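Local coordinates for sugar phosphate isomerase/epimerase (Parabacteroides distasonis, PDB 3L23), which binds a magnesium ion in a xylose isomerase-like TIM barrel and may act as a sugar phosphate isomerase or epimerase, at residues Gly163-Asn168 / Tyr212-Val217; Ile243-Val248 / Met255-Ile260. All coordinates share one frame; numbering follows the deposited sequence. Where two conformers were deposited one is given.

Contact 1: residues Gly163-Asn168 / Tyr212-Val217; sequences GYHNHN and YFEMDV. With MG (magnesium ion), chain B.
His165 and Asp216 bind the same magnesium ion from two neighbouring parallel strands, at the carboxyl-terminal mouth of the barrel where TIM-barrel sites lie. NE2 of His165 reaches the metal at 2.2 Å and OD2 of Asp216 at 2.0 Å; their side chains lie side by side, with ring and carboxylate planes 78° apart. Two waters, His242 and Glu275 complete the site. Second-shell bonds orient both ligands: His165 ND1 is held by Pro128 O, while Asp216 OD1 caps the following helix at Trp219 N.

Backbone pairing sets the register. Tyr164 N donates to Tyr212 O (2.9 Å), and Glu214 N donates to Tyr164 O (2.8 Å). Beyond the last of these bonds the Asn166 amide takes over: with CG between the backbone N and the carbonyl carbon (chi1 63°), OD1 accepts from Asp216 N at 3.0 Å.

Apolar contact follows the two faces of the sheet. The Tyr212 ring lies over Gly163, whose CA sits 3.5 Å from the ring centroid in a CH-pi contact. On the other face, Tyr164 CB meets CD2 of Phe213.

Strands 124-127 and 238-243 flank the pair within the barrel sheet; helix 198-205 packs on the Tyr164 and Phe213 face.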
loop_
_atom_site.group_PDB
_atom_site.type_symbol
_atom_site.label_atom_id
_atom_site.label_comp_id
_atom_site.label_asym_id
_atom_site.label_seq_id
_atom_site.Cartn_x
_atom_site.Cartn_y
_atom_site.Cartn_z
ATOM N N GLY A 163 -2.038 8.665 1.600
ATOM C CA GLY A 163 -2.005 7.404 2.323
ATOM C C GLY A 163 -0.600 6.854 2.389
ATOM O O GLY A 163 0.174 7.003 1.438
ATOM N N TYR A 164 -0.294 6.147 3.480
ATOM C CA TYR A 164 1.031 5.561 3.694
ATOM C C TYR A 164 0.942 4.070 4.018
ATOM O O TYR A 164 0.243 3.684 4.969
ATOM C CB TYR A 164 1.789 6.284 4.835
ATOM C CG TYR A 164 3.228 5.790 4.937
ATOM C CD1 TYR A 164 4.201 6.229 4.061
ATOM C CD2 TYR A 164 3.565 4.776 5.846
ATOM C CE1 TYR A 164 5.495 5.715 4.127
ATOM C CE2 TYR A 164 4.840 4.278 5.912
ATOM C CZ TYR A 164 5.788 4.754 5.039
ATOM O OH TYR A 164 7.073 4.282 5.086
ATOM N N HIS A 165 1.687 3.262 3.248
ATOM C CA HIS A 165 1.791 1.797 3.435
ATOM C C HIS A 165 3.166 1.445 3.983
ATOM O O HIS A 165 4.219 1.857 3.470
ATOM C CB HIS A 165 1.492 1.059 2.102
ATOM C CG HIS A 165 1.996 -0.359 2.028
ATOM N ND1 HIS A 165 3.336 -0.658 1.881
ATOM C CD2 HIS A 165 1.347 -1.554 2.016
ATOM C CE1 HIS A 165 3.494 -1.971 1.804
ATOM N NE2 HIS A 165 2.301 -2.539 1.882
ATOM N N ASN A 166 3.176 0.608 5.025
ATOM C CA ASN A 166 4.383 0.231 5.707
ATOM C C ASN A 166 4.894 -1.147 5.313
ATOM O O ASN A 166 4.119 -2.003 4.874
ATOM C CB ASN A 166 4.142 0.155 7.208
ATOM C CG ASN A 166 3.105 -0.923 7.575
ATOM O OD1 ASN A 166 1.879 -0.762 7.347
ATOM N ND2 ASN A 166 3.589 -2.034 8.171
ATOM N N HIS A 167 6.208 -1.320 5.459
ATOM C CA HIS A 167 6.809 -2.653 5.591
ATOM C C HIS A 167 7.238 -2.801 7.060
ATOM O O HIS A 167 6.471 -2.423 7.947
ATOM C CB HIS A 167 7.936 -2.908 4.596
ATOM C CG HIS A 167 7.497 -2.857 3.158
ATOM N ND1 HIS A 167 7.296 -1.673 2.489
ATOM C CD2 HIS A 167 7.254 -3.840 2.257
ATOM C CE1 HIS A 167 6.937 -1.919 1.239
ATOM N NE2 HIS A 167 6.904 -3.229 1.065
ATOM N N ASN A 168 8.410 -3.343 7.348
ATOM C CA ASN A 168 8.831 -3.490 8.743
ATOM C C ASN A 168 9.908 -2.534 9.177
ATOM O O ASN A 168 10.166 -2.429 10.374
ATOM C CB ASN A 168 9.241 -4.954 9.060
ATOM C CG ASN A 168 10.357 -5.485 8.191
ATOM O OD1 ASN A 168 10.720 -4.910 7.145
ATOM N ND2 ASN A 168 10.876 -6.662 8.591
ATOM N N TYR A 212 -3.407 9.318 6.200
ATOM C CA TYR A 212 -3.963 8.089 6.768
ATOM C C TYR A 212 -3.004 6.973 6.410
ATOM O O TYR A 212 -2.093 7.126 5.574
ATOM C CB TYR A 212 -5.378 7.773 6.227
ATOM C CG TYR A 212 -5.360 7.497 4.744
ATOM C CD1 TYR A 212 -5.424 8.541 3.824
ATOM C CD2 TYR A 212 -5.287 6.194 4.247
ATOM C CE1 TYR A 212 -5.358 8.285 2.447
ATOM C CE2 TYR A 212 -5.196 5.935 2.900
ATOM C CZ TYR A 212 -5.245 6.982 1.998
ATOM O OH TYR A 212 -5.136 6.705 0.646
ATOM N N PHE A 213 -3.237 5.829 7.025
ATOM C CA PHE A 213 -2.375 4.686 6.896
ATOM C C PHE A 213 -3.080 3.455 6.312
ATOM O O PHE A 213 -4.252 3.158 6.640
ATOM C CB PHE A 213 -1.738 4.363 8.277
ATOM C CG PHE A 213 -0.791 5.445 8.750
ATOM C CD1 PHE A 213 -1.234 6.563 9.361
ATOM C CD2 PHE A 213 0.564 5.360 8.466
ATOM C CE1 PHE A 213 -0.369 7.595 9.708
ATOM C CE2 PHE A 213 1.453 6.389 8.812
ATOM C CZ PHE A 213 0.993 7.491 9.427
ATOM N N GLU A 214 -2.369 2.774 5.410
ATOM C CA GLU A 214 -2.793 1.472 4.906
ATOM C C GLU A 214 -1.868 0.512 5.615
ATOM O O GLU A 214 -0.721 0.370 5.195
ATOM C CB GLU A 214 -2.619 1.363 3.387
ATOM C CG GLU A 214 -2.957 0.003 2.788
ATOM C CD GLU A 214 -2.754 -0.042 1.326
ATOM O OE1 GLU A 214 -1.623 0.189 0.875
ATOM O OE2 GLU A 214 -3.724 -0.294 0.590
HETATM N N MSE A 215 -2.366 -0.180 6.644
HETATM C CA MSE A 215 -1.492 -1.038 7.445
HETATM C C MSE A 215 -1.353 -2.397 6.756
HETATM O O MSE A 215 -2.352 -3.066 6.456
HETATM C CB MSE A 215 -2.028 -1.233 8.860
HETATM C CG MSE A 215 -1.286 -2.322 9.636
HETATM SE SE MSE A 215 -1.498 -2.166 11.528
HETATM C CE MSE A 215 -0.115 -0.921 11.854
ATOM N N ASP A 216 -0.119 -2.798 6.493
ATOM C CA ASP A 216 0.147 -4.140 5.963
ATOM C C ASP A 216 0.313 -5.040 7.166
ATOM O O ASP A 216 1.300 -4.940 7.911
ATOM C CB ASP A 216 1.358 -4.143 5.060
ATOM C CG ASP A 216 1.608 -5.478 4.398
ATOM O OD1 ASP A 216 1.696 -6.471 5.125
ATOM O OD2 ASP A 216 1.800 -5.498 3.165
ATOM N N VAL A 217 -0.650 -5.939 7.334
ATOM C CA VAL A 217 -0.668 -6.722 8.575
ATOM C C VAL A 217 0.537 -7.655 8.688
ATOM O O VAL A 217 0.995 -7.919 9.806
ATOM C CB VAL A 217 -2.018 -7.479 8.781
ATOM C CG1 VAL A 217 -3.149 -6.483 8.869
ATOM C CG2 VAL A 217 -2.297 -8.522 7.678
HETATM MG MG MG B . 1.861 -4.672 1.359
HETATM O O HOH W 1 3.959 -5.034 1.378
HETATM O O HOH W 2 2.505 -3.811 -0.748
#

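Contact 2: residues Ile243-Val248 / Met255-Ile260; sequences IKDRAV and MNFEMI
Phe257, in the first turn of helix 257-267, pushes its ring against the chain leaving strand 238-243, and this is the tight part of the contact. The ring meets polar groups with its edge: CZ lies 3.5 Å from Lys244 O, and CE2 is 3.5 Å from Asp245 OD2, the carboxylate being turned 70° from the ring plane. No hydrogen bond joins the two segments, and Lys244 O, buried here, has no hydrogen-bonding partner. Ile243 adds the apolar share. Its CG2, anti to the backbone N, touches Phe257 CE1 at 3.8 Å, while CD1 at the end of the other branch reaches CG2 of Ile260 at 4.0 Å.

Toward the more exposed side the contact thins to selenomethionine Met255. Its CG rests 3.5 Å from Asp245 OD1, and its chain bends at chi2 and chi3, bringing CE near Lys244 O. Asp245 is fixed mainly by its own loop: OD1 accepts from Arg246 N (2.8 Å) and is also hydrogen-bonded to Ser252 OG, while OD2 accepts from Gly250 N. At the helix start Asn256 is the N-cap, its OD1 accepting from Met259 N.

The contact folds the beta-alpha loop of a TIM-barrel unit back on the start of its helix, joining strand 238-243 to helix 257-267. Helix 217-222 lies against Met255 and Lys244, and helix 227-233 against Ile260.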
loop_
_atom_site.group_PDB
_atom_site.type_symbol
_atom_site.label_atom_id
_atom_site.label_comp_id
_atom_site.label_asym_id
_atom_site.label_seq_id
_atom_site.Cartn_x
_atom_site.Cartn_y
_atom_site.Cartn_z
ATOM N N ILE A 243 -3.875 -7.441 3.432
ATOM C CA ILE A 243 -4.032 -8.775 4.006
ATOM C C ILE A 243 -3.038 -9.671 3.275
ATOM O O ILE A 243 -3.102 -9.864 2.049
ATOM C CB ILE A 243 -5.494 -9.291 3.847
ATOM C CG1 ILE A 243 -6.533 -8.384 4.538
ATOM C CG2 ILE A 243 -5.687 -10.743 4.341
ATOM C CD1 ILE A 243 -6.364 -8.168 6.035
ATOM N N LYS A 244 -2.069 -10.175 4.042
ATOM C CA LYS A 244 -0.891 -10.835 3.514
ATOM C C LYS A 244 -0.393 -11.841 4.531
ATOM O O LYS A 244 -0.556 -11.599 5.738
ATOM C CB LYS A 244 0.211 -9.799 3.277
ATOM C CG LYS A 244 1.393 -10.319 2.573
ATOM C CD LYS A 244 2.486 -9.294 2.318
ATOM C CE LYS A 244 3.637 -9.954 1.592
ATOM N NZ LYS A 244 4.228 -11.164 2.297
ATOM N N ASP A 245 0.235 -12.921 4.058
ATOM C CA ASP A 245 0.856 -13.960 4.897
ATOM C C ASP A 245 2.278 -14.125 4.323
ATOM O O ASP A 245 2.689 -13.334 3.463
ATOM C CB ASP A 245 0.013 -15.260 4.826
ATOM C CG ASP A 245 0.190 -16.182 6.030
ATOM O OD1 ASP A 245 1.281 -16.228 6.664
ATOM O OD2 ASP A 245 -0.772 -16.957 6.308
ATOM N N ARG A 246 3.030 -15.114 4.790
ATOM C CA ARG A 246 4.327 -15.442 4.193
ATOM C C ARG A 246 4.151 -15.788 2.716
ATOM O O ARG A 246 4.924 -15.322 1.841
ATOM C CB ARG A 246 4.955 -16.592 4.949
ATOM C CG ARG A 246 6.217 -17.197 4.365
ATOM C CD ARG A 246 7.310 -16.219 4.059
ATOM N NE ARG A 246 7.748 -15.430 5.211
ATOM C CZ ARG A 246 8.696 -15.760 6.087
ATOM N NH1 ARG A 246 9.332 -16.918 6.047
ATOM N NH2 ARG A 246 8.993 -14.890 7.040
ATOM N N ALA A 247 3.126 -16.604 2.449
ATOM C CA ALA A 247 2.753 -16.998 1.082
ATOM C C ALA A 247 1.245 -17.203 1.035
ATOM O O ALA A 247 0.520 -16.279 1.334
ATOM C CB ALA A 247 3.515 -18.247 0.639
ATOM N N VAL A 248 0.745 -18.385 0.672
ATOM C CA VAL A 248 -0.697 -18.565 0.668
ATOM C C VAL A 248 -1.271 -18.416 2.086
ATOM O O VAL A 248 -0.729 -18.970 3.063
ATOM C CB VAL A 248 -1.098 -19.931 0.049
ATOM C CG1 VAL A 248 -2.582 -20.163 0.237
ATOM C CG2 VAL A 248 -0.649 -19.931 -1.427
HETATM N N MSE A 255 0.221 -15.039 11.553
HETATM C CA MSE A 255 -1.026 -14.425 11.175
HETATM C C MSE A 255 -2.260 -15.100 11.795
HETATM O O MSE A 255 -2.541 -16.306 11.617
HETATM C CB MSE A 255 -1.214 -14.299 9.648
HETATM C CG MSE A 255 0.020 -13.821 8.882
HETATM SE SE MSE A 255 0.955 -12.382 9.706
HETATM C CE MSE A 255 -0.513 -11.192 9.622
ATOM N N ASN A 256 -2.939 -14.271 12.555
ATOM C CA ASN A 256 -4.245 -14.600 13.088
ATOM C C ASN A 256 -5.276 -13.802 12.272
ATOM O O ASN A 256 -5.710 -12.704 12.666
ATOM C CB ASN A 256 -4.356 -14.249 14.567
ATOM C CG ASN A 256 -5.666 -14.762 15.177
ATOM O OD1 ASN A 256 -6.604 -15.094 14.460
ATOM N ND2 ASN A 256 -5.696 -14.890 16.490
ATOM N N PHE A 257 -5.666 -14.344 11.133
ATOM C CA PHE A 257 -6.635 -13.626 10.286
ATOM C C PHE A 257 -8.038 -13.488 10.929
ATOM O O PHE A 257 -8.691 -12.462 10.715
ATOM C CB PHE A 257 -6.699 -14.239 8.895
ATOM C CG PHE A 257 -5.453 -14.041 8.110
ATOM C CD1 PHE A 257 -4.978 -12.756 7.838
ATOM C CD2 PHE A 257 -4.724 -15.138 7.677
ATOM C CE1 PHE A 257 -3.802 -12.610 7.089
ATOM C CE2 PHE A 257 -3.557 -14.993 6.957
ATOM C CZ PHE A 257 -3.117 -13.742 6.649
ATOM N N GLU A 258 -8.466 -14.447 11.739
ATOM C CA GLU A 258 -9.768 -14.312 12.405
ATOM C C GLU A 258 -9.796 -13.041 13.247
ATOM O O GLU A 258 -10.739 -12.265 13.157
ATOM C CB GLU A 258 -10.111 -15.555 13.227
ATOM C CG GLU A 258 -11.490 -15.489 13.892
ATOM C CD GLU A 258 -11.864 -16.749 14.627
ATOM O OE1 GLU A 258 -11.054 -17.710 14.685
ATOM O OE2 GLU A 258 -12.995 -16.790 15.151
HETATM N N MSE A 259 -8.765 -12.821 14.058
HETATM C CA MSE A 259 -8.694 -11.635 14.910
HETATM C C MSE A 259 -8.492 -10.370 14.101
HETATM O O MSE A 259 -9.061 -9.329 14.424
HETATM C CB MSE A 259 -7.595 -11.810 15.999
HETATM C CG MSE A 259 -7.570 -10.759 17.046
HETATM SE SE MSE A 259 -9.097 -10.894 18.255
HETATM C CE MSE A 259 -9.640 -8.989 18.029
ATOM N N ILE A 260 -7.648 -10.436 13.065
ATOM C CA ILE A 260 -7.425 -9.296 12.185
ATOM C C ILE A 260 -8.751 -8.838 11.548
ATOM O O ILE A 260 -9.073 -7.657 11.596
ATOM C CB ILE A 260 -6.366 -9.601 11.121
ATOM C CG1 ILE A 260 -4.999 -9.614 11.780
ATOM C CG2 ILE A 260 -6.390 -8.582 9.989
ATOM C CD1 ILE A 260 -3.908 -10.195 10.898
#

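How the contacts relate
Contact 1 lies near the centre of the barrel, whereas the centre of contact 2 lies about 16 Å from the chain centre, where the loop after strand 238-243 folds against the start of helix 257-267; both are largely buried. Parallel strand pairing and metal coordination dominate the first, while the second relies on ring-edge and aliphatic packing. Their centres are about 15 Å apart, yet they touch through Val217, which packs against Lys244, Met255 and Ile260. The Lys244 side chain, salt-bridged to Glu277, also runs beside the metal ligand Asp216, so the loop of contact 2 borders the site held by contact 1.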